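PDB 4RUW: Endonuclease/exonuclease/phosphatase from Beutenbergia cavernae DSM 12333, which is a member of the endonuclease/exonuclease/phosphatase family with a DNase I-like fold, its specific role not established. Local coordinates for residues N62-V67 / A318-G323; G234-W239 / Y297-P302; G276-A281 / R293-V298. One frame throughout, in Å; residues are numbered along the deposited sequence.

Contact 1. Residues N62-V67 / A318-G323; sequences NIHTAV and ASDHLG
Asn62 and His321 lie flat on each other: the amide and imidazole planes differ by 12°, and ND2 of Asn62 sits 3.5 Å above the ring plane of His321, displaced toward the rim. CG of Asn62, anti to its backbone N, stands 3.7 Å from CD2 of His321, while CB makes a CH-pi contact 3.8 Å from the ring centroid of His321. Beside this stack, Ser319 OG donates to Asn62 O at 2.7 Å, in the carbonyl plane and on a lone pair, and so joins the 318-323 loop to Asn62. The same OG accepts from His321 N in an almost straight bond (175°), closing an ST turn within its own loop. Asn62 OD1 accepts from His64 N, closing an Asx turn.

The solvent side is at His64 and Asp320, both partly exposed. Their side chains cross at about a right angle, with the flat groups turned 49° and OD2 of Asp320 3.6 Å from CD2 of His64. One water donates to both Asn62 OD1 and Asp320 OD1. Separately, at the other end of the contact, a second water donates to Ala66 O and Ala318 O.

Polar ends in the tight part have partners beyond the two loops: Asn62 ND2 bonds to Asp235 and His321 ND1 to Asp296, which fixes amide and ring. An Asn-His pair flanked by two aspartates recalls the active-site cluster of DNase I-like folds.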
loop_
_atom_site.group_PDB
_atom_site.type_symbol
_atom_site.label_atom_id
_atom_site.label_comp_id
_atom_site.label_asym_id
_atom_site.label_seq_id
_atom_site.Cartn_x
_atom_site.Cartn_y
_atom_site.Cartn_z
ATOM N N ASN A 62 -4.978 2.303 10.141
ATOM C CA ASN A 62 -6.415 2.343 10.343
ATOM C C ASN A 62 -6.625 2.357 11.852
ATOM O O ASN A 62 -6.328 1.371 12.529
ATOM C CB ASN A 62 -7.059 1.120 9.696
ATOM C CG ASN A 62 -8.564 1.072 9.889
ATOM O OD1 ASN A 62 -9.095 1.542 10.895
ATOM N ND2 ASN A 62 -9.265 0.487 8.918
ATOM N N ILE A 63 -7.091 3.487 12.376
ATOM C CA ILE A 63 -7.130 3.686 13.819
ATOM C C ILE A 63 -8.447 3.288 14.476
ATOM O O ILE A 63 -8.593 3.456 15.689
ATOM C CB ILE A 63 -6.782 5.144 14.221
ATOM C CG1 ILE A 63 -7.876 6.135 13.780
ATOM C CG2 ILE A 63 -5.410 5.524 13.689
ATOM C CD1 ILE A 63 -7.785 7.492 14.473
ATOM N N HIS A 64 -9.404 2.780 13.693
ATOM C CA HIS A 64 -10.673 2.300 14.251
ATOM C C HIS A 64 -11.334 3.369 15.145
ATOM O O HIS A 64 -11.799 3.076 16.251
ATOM C CB HIS A 64 -10.438 1.004 15.037
ATOM C CG HIS A 64 -11.693 0.276 15.413
ATOM N ND1 HIS A 64 -12.084 0.089 16.720
ATOM C CD2 HIS A 64 -12.640 -0.319 14.646
ATOM C CE1 HIS A 64 -13.224 -0.585 16.747
ATOM N NE2 HIS A 64 -13.582 -0.840 15.501
ATOM N N THR A 65 -11.383 4.609 14.653
ATOM C CA THR A 65 -11.924 5.752 15.410
ATOM C C THR A 65 -11.358 5.888 16.822
ATOM O O THR A 65 -12.026 6.405 17.721
ATOM C CB THR A 65 -13.476 5.788 15.437
ATOM O OG1 THR A 65 -14.008 4.607 16.053
ATOM C CG2 THR A 65 -14.022 5.902 14.034
ATOM N N ALA A 66 -10.104 5.471 16.988
ATOM C CA ALA A 66 -9.394 5.512 18.273
ATOM C C ALA A 66 -10.047 4.694 19.378
ATOM O O ALA A 66 -9.782 4.915 20.556
ATOM C CB ALA A 66 -9.140 6.956 18.736
ATOM N N VAL A 67 -10.863 3.722 18.992
ATOM C CA VAL A 67 -11.472 2.817 19.956
ATOM C C VAL A 67 -10.696 1.505 19.941
ATOM O O VAL A 67 -10.653 0.798 18.940
ATOM C CB VAL A 67 -12.959 2.585 19.653
ATOM C CG1 VAL A 67 -13.540 1.546 20.607
ATOM C CG2 VAL A 67 -13.719 3.908 19.755
ATOM N N ALA A 318 -4.043 -0.824 20.621
ATOM C CA ALA A 318 -4.657 0.495 20.502
ATOM C C ALA A 318 -5.698 0.563 19.376
ATOM O O ALA A 318 -6.589 1.419 19.404
ATOM C CB ALA A 318 -3.597 1.555 20.297
ATOM N N SER A 319 -5.574 -0.329 18.392
ATOM C CA SER A 319 -6.518 -0.403 17.278
ATOM C C SER A 319 -6.655 -1.853 16.839
ATOM O O SER A 319 -5.824 -2.689 17.191
ATOM C CB SER A 319 -6.036 0.444 16.095
ATOM O OG SER A 319 -6.866 0.222 14.963
ATOM N N ASP A 320 -7.698 -2.163 16.073
ATOM C CA ASP A 320 -7.817 -3.506 15.517
ATOM C C ASP A 320 -6.967 -3.726 14.257
ATOM O O ASP A 320 -6.927 -4.840 13.729
ATOM C CB ASP A 320 -9.287 -3.921 15.318
ATOM C CG ASP A 320 -10.013 -3.095 14.276
ATOM O OD1 ASP A 320 -9.479 -2.075 13.798
ATOM O OD2 ASP A 320 -11.151 -3.476 13.948
ATOM N N HIS A 321 -6.293 -2.673 13.785
ATOM C CA HIS A 321 -5.232 -2.815 12.784
ATOM C C HIS A 321 -3.920 -2.391 13.408
ATOM O O HIS A 321 -3.908 -1.566 14.328
ATOM C CB HIS A 321 -5.466 -1.910 11.570
ATOM C CG HIS A 321 -6.589 -2.341 10.676
ATOM N ND1 HIS A 321 -6.398 -2.683 9.353
ATOM C CD2 HIS A 321 -7.916 -2.468 10.911
ATOM C CE1 HIS A 321 -7.559 -3.011 8.814
ATOM N NE2 HIS A 321 -8.494 -2.891 9.738
ATOM N N LEU A 322 -2.823 -2.914 12.869
ATOM C CA LEU A 322 -1.489 -2.458 13.219
ATOM C C LEU A 322 -1.042 -1.354 12.273
ATOM O O LEU A 322 -1.320 -1.397 11.075
ATOM C CB LEU A 322 -0.484 -3.605 13.123
ATOM C CG LEU A 322 -0.732 -4.808 14.031
ATOM C CD1 LEU A 322 0.324 -5.872 13.762
ATOM C CD2 LEU A 322 -0.748 -4.415 15.514
ATOM N N GLY A 323 -0.322 -0.378 12.810
ATOM C CA GLY A 323 0.320 0.617 11.973
ATOM C C GLY A 323 1.466 0.001 11.185
ATOM O O GLY A 323 2.146 -0.907 11.665
HETATM O O HOH W 1 -3.402 -0.052 9.767
HETATM O O HOH W 2 -10.804 -0.501 11.989
HETATM O O HOH W 3 -7.053 3.580 21.228
#

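Contact 2. Residues G234-W239 / Y297-P302; sequences GDLNIW and YVFATP
The ring of Tyr297 reaches from its strand into the bend formed by Gly234-Trp239, and Leu236 and Ile238 shape the hollow that receives it. CG of Tyr297 is anti to its carbonyl carbon (chi1 -64°), which sets CG beside the backbone N. The side chains of Leu236 and Tyr297 cross at about a right angle, CD1 of Leu236 lying 3.8 Å from CD2 of Tyr297. That methyl is a bump shared by two aromatics, since CD1 of Leu236 also lies 3.7 Å from CE2 of Phe299; it approaches both rings obliquely. Farther along, CG1 of Ile238 borders the tyrosine more loosely, 4.3 Å from CE2 of Tyr297.

Backbone pairing holds Tyr297 at its strand. Gly234 and Tyr297 form an antiparallel hydrogen-bonded pair, with Gly234 N to Tyr297 O at 3.1 Å and Tyr297 N to Gly234 O at 3.0 Å. Here the chain turns a corner, and the phi of 147° at Gly234 would press a side chain against the preceding carbonyl oxygen.

At the far end, Tyr297 OH donates to Ile238 O at 2.7 Å; the oxygen lies in the ring plane at its edge, while the donor is tilted 32° from the carbonyl plane. Helix 251-260 adds Gln255 and Ile258 beside the two aromatics. The tyrosine is thus held at both ends, and its buried hydroxyl satisfies a loop carbonyl while its ring carbons CD2 and CE2 meet Leu236 and Ile238.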
loop_
_atom_site.group_PDB
_atom_site.type_symbol
_atom_site.label_atom_id
_atom_site.label_comp_id
_atom_site.label_asym_id
_atom_site.label_seq_id
_atom_site.Cartn_x
_atom_site.Cartn_y
_atom_site.Cartn_z
ATOM N N GLY A 234 -2.708 3.098 2.636
ATOM C CA GLY A 234 -3.947 2.931 3.361
ATOM C C GLY A 234 -4.405 1.501 3.429
ATOM O O GLY A 234 -3.699 0.566 3.032
ATOM N N ASP A 235 -5.612 1.343 3.946
ATOM C CA ASP A 235 -6.251 0.051 4.091
ATOM C C ASP A 235 -6.937 -0.277 2.768
ATOM O O ASP A 235 -8.058 0.161 2.500
ATOM C CB ASP A 235 -7.262 0.151 5.235
ATOM C CG ASP A 235 -7.984 -1.153 5.519
ATOM O OD1 ASP A 235 -7.805 -2.144 4.775
ATOM O OD2 ASP A 235 -8.760 -1.170 6.510
ATOM N N LEU A 236 -6.241 -1.029 1.925
ATOM C CA LEU A 236 -6.800 -1.387 0.632
ATOM C C LEU A 236 -7.773 -2.553 0.730
ATOM O O LEU A 236 -8.489 -2.844 -0.227
ATOM C CB LEU A 236 -5.699 -1.688 -0.382
ATOM C CG LEU A 236 -4.703 -0.548 -0.611
ATOM C CD1 LEU A 236 -3.725 -0.919 -1.707
ATOM C CD2 LEU A 236 -5.411 0.775 -0.924
ATOM N N ASN A 237 -7.793 -3.224 1.886
ATOM C CA ASN A 237 -8.770 -4.286 2.129
ATOM C C ASN A 237 -8.653 -5.465 1.167
ATOM O O ASN A 237 -9.621 -6.201 0.952
ATOM C CB ASN A 237 -10.202 -3.730 2.124
ATOM C CG ASN A 237 -10.735 -3.480 3.514
ATOM O OD1 ASN A 237 -10.521 -4.282 4.426
ATOM N ND2 ASN A 237 -11.448 -2.370 3.688
ATOM N N ILE A 238 -7.469 -5.633 0.585
ATOM C CA ILE A 238 -7.193 -6.767 -0.285
ATOM C C ILE A 238 -5.911 -7.438 0.165
ATOM O O ILE A 238 -4.971 -6.761 0.582
ATOM C CB ILE A 238 -7.080 -6.344 -1.784
ATOM C CG1 ILE A 238 -5.934 -5.345 -2.006
ATOM C CG2 ILE A 238 -8.406 -5.796 -2.274
ATOM C CD1 ILE A 238 -5.696 -5.015 -3.480
ATOM N N TRP A 239 -5.880 -8.765 0.098
ATOM C CA TRP A 239 -4.620 -9.485 0.183
ATOM C C TRP A 239 -3.860 -9.284 -1.126
ATOM O O TRP A 239 -4.397 -8.740 -2.094
ATOM C CB TRP A 239 -4.848 -10.977 0.321
ATOM C CG TRP A 239 -5.589 -11.472 1.517
ATOM C CD1 TRP A 239 -6.203 -10.749 2.506
ATOM C CD2 TRP A 239 -5.769 -12.849 1.846
ATOM N NE1 TRP A 239 -6.764 -11.614 3.433
ATOM C CE2 TRP A 239 -6.508 -12.905 3.042
ATOM C CE3 TRP A 239 -5.381 -14.044 1.229
ATOM C CZ2 TRP A 239 -6.867 -14.113 3.638
ATOM C CZ3 TRP A 239 -5.731 -15.235 1.812
ATOM C CH2 TRP A 239 -6.472 -15.266 3.006
ATOM N N TYR A 297 -1.172 -1.036 3.287
ATOM C CA TYR A 297 0.000 -1.000 2.432
ATOM C C TYR A 297 0.605 0.393 2.341
ATOM O O TYR A 297 -0.094 1.406 2.479
ATOM C CB TYR A 297 -0.386 -1.388 1.001
ATOM C CG TYR A 297 -0.894 -2.791 0.790
ATOM C CD1 TYR A 297 -0.041 -3.802 0.368
ATOM C CD2 TYR A 297 -2.234 -3.097 0.962
ATOM C CE1 TYR A 297 -0.502 -5.078 0.139
ATOM C CE2 TYR A 297 -2.708 -4.372 0.732
ATOM C CZ TYR A 297 -1.835 -5.362 0.325
ATOM O OH TYR A 297 -2.283 -6.635 0.071
ATOM N N VAL A 298 1.899 0.431 2.033
ATOM C CA VAL A 298 2.552 1.628 1.522
ATOM C C VAL A 298 3.189 1.259 0.192
ATOM O O VAL A 298 4.106 0.433 0.151
ATOM C CB VAL A 298 3.617 2.177 2.506
ATOM C CG1 VAL A 298 4.309 3.389 1.894
ATOM C CG2 VAL A 298 2.973 2.518 3.836
ATOM N N PHE A 299 2.682 1.846 -0.886
ATOM C CA PHE A 299 3.254 1.684 -2.218
ATOM C C PHE A 299 4.053 2.930 -2.569
ATOM O O PHE A 299 3.665 4.042 -2.198
ATOM C CB PHE A 299 2.149 1.476 -3.260
ATOM C CG PHE A 299 1.552 0.096 -3.245
ATOM C CD1 PHE A 299 2.136 -0.927 -3.985
ATOM C CD2 PHE A 299 0.411 -0.187 -2.506
ATOM C CE1 PHE A 299 1.609 -2.204 -3.987
ATOM C CE2 PHE A 299 -0.123 -1.476 -2.505
ATOM C CZ PHE A 299 0.485 -2.480 -3.239
ATOM N N ALA A 300 5.163 2.750 -3.279
ATOM C CA ALA A 300 6.017 3.882 -3.646
ATOM C C ALA A 300 6.353 3.833 -5.134
ATOM O O ALA A 300 6.424 2.756 -5.728
ATOM C CB ALA A 300 7.291 3.908 -2.809
ATOM N N THR A 301 6.569 5.005 -5.721
ATOM C CA THR A 301 6.962 5.114 -7.115
ATOM C C THR A 301 8.452 4.800 -7.296
ATOM O O THR A 301 9.184 4.682 -6.308
ATOM C CB THR A 301 6.624 6.519 -7.641
ATOM O OG1 THR A 301 7.332 7.492 -6.873
ATOM C CG2 THR A 301 5.113 6.777 -7.555
ATOM N N PRO A 302 8.907 4.634 -8.554
ATOM C CA PRO A 302 10.250 4.068 -8.757
ATOM C C PRO A 302 11.411 4.896 -8.205
ATOM O O PRO A 302 12.470 4.320 -7.961
ATOM C CB PRO A 302 10.346 3.938 -10.284
ATOM C CG PRO A 302 8.923 3.704 -10.694
ATOM C CD PRO A 302 8.133 4.624 -9.812
#

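Contact 3. Residues G276-A281 / R293-V298; sequences GPTMTA and RRIDYV
The approach to strand 296-300 of the second sheet in this DNase I-like fold is joined to the preceding loop chiefly through the hydroxyl of Thr278. Its OG1 donates to Asp296 OD1 at 2.7 Å, using the anti lone pair of that oxygen, and accepts from Ile295 N at 3.0 Å in a nearly straight bond (172°). Chi1 places OG1 between the backbone N and the carbonyl carbon of Thr278, facing the 293-298 segment. The other branch, CG2 of Thr278, lies by O and CB of Asp296 (3.9 and 4.0 Å). Thr278 N adds a backbone bond to Arg293 O at 2.9 Å, so Thr278 grips the second segment by both main chain and side chain.

On one flank, SE of Met279, a selenomethionine, touches CD1 of Ile295 at 3.7 Å; a bend at chi2 (-55°) sets SE there. On the other, Arg294 passes its aliphatic part by Gly276, with CG of Arg294 3.2 Å from Gly276 O, and its guanidinium continues to a salt bridge with Asp265.

The touching parts run 93° apart, so the two loops cross. Arg294 lies against Trp267 and Arg268 of helix 266-270, and Thr278 pairs through its backbone with Leu322. Thr278 also packs on Val324 of strand 324-330 and Asp296 on Asn62 of strand 55-62, both in one central sheet, whereas Asp296 itself begins strand 296-300 of the other.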
loop_
_atom_site.group_PDB
_atom_site.type_symbol
_atom_site.label_atom_id
_atom_site.label_comp_id
_atom_site.label_asym_id
_atom_site.label_seq_id
_atom_site.Cartn_x
_atom_site.Cartn_y
_atom_site.Cartn_z
ATOM N N GLY A 276 4.167 -9.627 8.473
ATOM C CA GLY A 276 3.506 -8.357 8.697
ATOM C C GLY A 276 2.019 -8.291 8.400
ATOM O O GLY A 276 1.574 -7.362 7.726
ATOM N N PRO A 277 1.225 -9.243 8.927
ATOM C CA PRO A 277 -0.220 -9.041 8.810
ATOM C C PRO A 277 -0.584 -7.769 9.567
ATOM O O PRO A 277 0.126 -7.373 10.496
ATOM C CB PRO A 277 -0.800 -10.279 9.498
ATOM C CG PRO A 277 0.243 -10.651 10.515
ATOM C CD PRO A 277 1.561 -10.336 9.860
ATOM N N THR A 278 -1.661 -7.112 9.154
ATOM C CA THR A 278 -1.976 -5.791 9.680
ATOM C C THR A 278 -3.288 -5.770 10.442
ATOM O O THR A 278 -3.710 -4.726 10.920
ATOM C CB THR A 278 -1.926 -4.716 8.579
ATOM O OG1 THR A 278 -2.884 -5.027 7.556
ATOM C CG2 THR A 278 -0.528 -4.652 7.978
HETATM N N MSE A 279 -3.937 -6.929 10.537
HETATM C CA MSE A 279 -5.025 -7.104 11.480
HETATM C C MSE A 279 -4.395 -7.484 12.809
HETATM O O MSE A 279 -3.692 -8.484 12.894
HETATM C CB MSE A 279 -5.959 -8.217 11.026
HETATM C CG MSE A 279 -6.662 -7.947 9.711
HETATM SE SE MSE A 279 -7.628 -6.259 9.743
HETATM C CE MSE A 279 -8.785 -6.589 11.275
ATOM N N THR A 280 -4.637 -6.679 13.839
ATOM C CA THR A 280 -4.015 -6.888 15.140
ATOM C C THR A 280 -4.188 -8.313 15.644
ATOM O O THR A 280 -3.232 -8.940 16.103
ATOM C CB THR A 280 -4.589 -5.902 16.157
ATOM O OG1 THR A 280 -4.359 -4.580 15.667
ATOM C CG2 THR A 280 -3.937 -6.071 17.525
ATOM N N ALA A 281 -5.397 -8.837 15.500
ATOM C CA ALA A 281 -5.708 -10.170 15.993
ATOM C C ALA A 281 -4.968 -11.282 15.246
ATOM O O ALA A 281 -4.856 -12.397 15.751
ATOM C CB ALA A 281 -7.207 -10.402 15.945
ATOM N N ARG A 293 -3.187 -11.977 6.085
ATOM C CA ARG A 293 -4.052 -10.831 6.377
ATOM C C ARG A 293 -3.288 -9.518 6.519
ATOM O O ARG A 293 -3.397 -8.801 7.521
ATOM C CB ARG A 293 -4.954 -11.125 7.577
ATOM C CG ARG A 293 -6.026 -12.147 7.237
ATOM C CD ARG A 293 -6.989 -12.371 8.376
ATOM N NE ARG A 293 -8.135 -13.142 7.915
ATOM C CZ ARG A 293 -9.070 -13.643 8.709
ATOM N NH1 ARG A 293 -8.986 -13.461 10.023
ATOM N NH2 ARG A 293 -10.079 -14.331 8.187
ATOM N N ARG A 294 -2.501 -9.227 5.488
ATOM C CA ARG A 294 -1.798 -7.962 5.337
ATOM C C ARG A 294 -2.600 -7.171 4.317
ATOM O O ARG A 294 -2.600 -7.510 3.127
ATOM C CB ARG A 294 -0.371 -8.207 4.846
ATOM C CG ARG A 294 0.469 -6.944 4.716
ATOM C CD ARG A 294 1.910 -7.263 4.386
ATOM N NE ARG A 294 2.072 -7.779 3.027
ATOM C CZ ARG A 294 2.417 -7.031 1.979
ATOM N NH1 ARG A 294 2.629 -5.725 2.121
ATOM N NH2 ARG A 294 2.557 -7.590 0.780
ATOM N N ILE A 295 -3.309 -6.146 4.787
ATOM C CA ILE A 295 -4.259 -5.425 3.942
ATOM C C ILE A 295 -4.061 -3.914 4.003
ATOM O O ILE A 295 -4.792 -3.168 3.335
ATOM C CB ILE A 295 -5.733 -5.799 4.279
ATOM C CG1 ILE A 295 -6.070 -5.451 5.731
ATOM C CG2 ILE A 295 -6.013 -7.277 3.979
ATOM C CD1 ILE A 295 -7.544 -5.616 6.061
ATOM N N ASP A 296 -3.092 -3.469 4.799
ATOM C CA ASP A 296 -2.697 -2.066 4.883
ATOM C C ASP A 296 -1.330 -1.977 4.220
ATOM O O ASP A 296 -0.447 -2.766 4.539
ATOM C CB ASP A 296 -2.575 -1.639 6.339
ATOM C CG ASP A 296 -3.903 -1.674 7.087
ATOM O OD1 ASP A 296 -4.296 -2.744 7.609
ATOM O OD2 ASP A 296 -4.550 -0.609 7.195
ATOM N N TYR A 297 -1.172 -1.036 3.287
ATOM C CA TYR A 297 0.000 -1.000 2.432
ATOM C C TYR A 297 0.605 0.393 2.341
ATOM O O TYR A 297 -0.094 1.406 2.479
ATOM C CB TYR A 297 -0.386 -1.388 1.001
ATOM C CG TYR A 297 -0.894 -2.791 0.790
ATOM C CD1 TYR A 297 -0.041 -3.802 0.368
ATOM C CD2 TYR A 297 -2.234 -3.097 0.962
ATOM C CE1 TYR A 297 -0.502 -5.078 0.139
ATOM C CE2 TYR A 297 -2.708 -4.372 0.732
ATOM C CZ TYR A 297 -1.835 -5.362 0.325
ATOM O OH TYR A 297 -2.283 -6.635 0.071
ATOM N N VAL A 298 1.899 0.431 2.033
ATOM C CA VAL A 298 2.552 1.628 1.522
ATOM C C VAL A 298 3.189 1.259 0.192
ATOM O O VAL A 298 4.106 0.433 0.151
ATOM C CB VAL A 298 3.617 2.177 2.506
ATOM C CG1 VAL A 298 4.309 3.389 1.894
ATOM C CG2 VAL A 298 2.973 2.518 3.836
#

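How the contacts relate
Contacts 2 and 3 are both nested in the chain loop closed by contact 1, and they share Tyr297 and Val298 on strand 296-300; their centres are about 10 Å apart. Contact 1 meets contact 3 where His321 ND1 lies 2.7 Å from Asp296 OD1, a probable hydrogen bond, so this oxygen serves both His321 and Thr278. It meets contact 2 where Asn62 ND2 lies 3.0 Å from Asp235 OD2, also a probable hydrogen bond. Asn62, Asp235, Asp296 and His321 thus form one polar cluster, consistent with the active-site region of the family. The zinc ion, held by His98, Asp100, His107 and His137, lies about 8 Å from the Val67 side chain.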